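Local coordinates for protein alcohol dehydrogenase, zinc-containing (Thermotoga maritima, PDB 1VJ0) that probably works as a zinc-dependent alcohol dehydrogenase, an oxidoreductase of the medium-chain family with a GroES-like domain and a Rossmann-type nucleotide-binding domain, at residues G53-D58 with A176-A181. Numbering follows the deposited sequence. Where two conformers were deposited one is given.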
loop_
_atom_site.group_PDB
_atom_site.type_symbol
_atom_site.label_atom_id
_atom_site.label_comp_id
_atom_site.label_asym_id
_atom_site.label_seq_id
_atom_site.Cartn_x
_atom_site.Cartn_y
_atom_site.Cartn_z
ATOM N N GLY A 53 24.391 8.950 -23.593
ATOM C CA GLY A 53 25.013 9.277 -22.325
ATOM C C GLY A 53 26.188 8.382 -22.025
ATOM O O GLY A 53 26.143 7.179 -22.281
ATOM N N VAL A 54 27.235 8.962 -21.478
ATOM C CA VAL A 54 28.351 8.209 -20.922
ATOM C C VAL A 54 28.131 8.107 -19.409
ATOM O O VAL A 54 28.127 9.120 -18.702
ATOM C CB VAL A 54 29.693 8.854 -21.281
ATOM C CG1 VAL A 54 30.854 8.047 -20.749
ATOM C CG2 VAL A 54 29.812 8.955 -22.786
ATOM N N CYS A 55 27.945 6.872 -18.941
ATOM C CA CYS A 55 27.664 6.562 -17.543
ATOM C C CYS A 55 28.899 6.163 -16.801
ATOM O O CYS A 55 29.835 5.615 -17.363
ATOM C CB CYS A 55 26.656 5.416 -17.442
ATOM S SG CYS A 55 26.088 5.218 -15.740
ATOM N N GLY A 56 28.934 6.428 -15.506
ATOM C CA GLY A 56 30.118 6.060 -14.731
ATOM C C GLY A 56 30.374 4.566 -14.733
ATOM O O GLY A 56 31.516 4.105 -14.634
ATOM N N SER A 57 29.308 3.788 -14.845
ATOM C CA SER A 57 29.455 2.332 -14.962
ATOM C C SER A 57 30.128 1.868 -16.290
ATOM O O SER A 57 30.644 0.736 -16.382
ATOM C CB SER A 57 28.090 1.659 -14.772
ATOM O OG SER A 57 27.207 2.042 -15.819
ATOM N N ASP A 58 30.120 2.732 -17.312
ATOM C CA ASP A 58 30.802 2.438 -18.571
ATOM C C ASP A 58 32.315 2.313 -18.313
ATOM O O ASP A 58 32.978 1.484 -18.926
ATOM C CB ASP A 58 30.494 3.498 -19.642
ATOM C CG ASP A 58 29.045 3.523 -20.051
ATOM O OD1 ASP A 58 28.339 2.505 -19.816
ATOM O OD2 ASP A 58 28.535 4.483 -20.686
ATOM N N ALA A 176 18.771 10.711 -18.249
ATOM C CA ALA A 176 17.728 10.410 -17.284
ATOM C C ALA A 176 17.397 8.933 -17.220
ATOM O O ALA A 176 16.908 8.428 -16.201
ATOM C CB ALA A 176 16.453 11.142 -17.674
ATOM N N MET A 177 17.643 8.260 -18.324
ATOM C CA MET A 177 17.209 6.881 -18.528
ATOM C C MET A 177 17.868 5.980 -17.513
ATOM O O MET A 177 17.297 4.963 -17.112
ATOM C CB MET A 177 17.662 6.394 -19.902
ATOM C CG MET A 177 17.082 7.113 -21.060
ATOM S SD MET A 177 15.372 6.628 -21.194
ATOM C CE MET A 177 14.545 7.772 -20.028
ATOM N N CYS A 178 19.092 6.321 -17.148
ATOM C CA CYS A 178 19.795 5.488 -16.224
ATOM C C CYS A 178 19.651 6.027 -14.800
ATOM O O CYS A 178 18.770 5.526 -14.040
ATOM C CB CYS A 178 21.257 5.412 -16.615
ATOM S SG CYS A 178 22.116 4.420 -15.442
ATOM N N SER A 179 20.467 7.048 -14.465
ATOM C CA SER A 179 20.497 7.546 -13.103
ATOM C C SER A 179 19.104 8.016 -12.662
ATOM O O SER A 179 18.677 7.741 -11.574
ATOM C CB SER A 179 21.508 8.698 -13.011
ATOM O OG SER A 179 21.262 9.653 -14.048
ATOM N N GLY A 180 18.373 8.676 -13.538
ATOM C CA GLY A 180 17.060 9.187 -13.190
ATOM C C GLY A 180 15.991 8.161 -12.902
ATOM O O GLY A 180 15.217 8.327 -11.945
ATOM N N ALA A 181 15.945 7.083 -13.664
ATOM C CA ALA A 181 14.956 6.051 -13.388
ATOM C C ALA A 181 15.271 5.215 -12.146
ATOM O O ALA A 181 14.368 4.763 -11.424
ATOM C CB ALA A 181 14.748 5.190 -14.611
#
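Two cysteine ligands of a zinc site meet here, Cys55 from the 53-58 segment and Cys178 from helix 170-188. Their sulfurs are the point of contact, with Cys55 SG 4.1 Å from Cys178 SG in the conformer given. No disulfide joins them; both sulfurs bind the same zinc ion. The backbones stay well apart, Cys55 CA lying 8.1 Å from Cys178 CA. Each side chain reaches across this gap with its SG anti to the backbone N (chi1 -170° in Cys55, 178° in Cys178). Cys178 sits in a wider pi-type turn of its helix, where Ala181 N makes a weak hydrogen bond to Ala176 O.

Cys55 is also the N-cap of helix 56-62. Cys55 SG accepts a weak hydrogen bond from Ser57 N at 3.6 Å. Cys55 N donates to Asp58 OD2 at 3.0 Å, from above the carboxylate plane; Cys55 and Asp58 form a capping box. Tyr149 OH also hydrogen-bonds to Asp58 OD2. The box ties the backbone of the metal ligand to the first turn of the helix.

His77 and Glu78 complete the coordination. This Cys-His-Glu-Cys set fits the catalytic-type zinc site of medium-chain dehydrogenases.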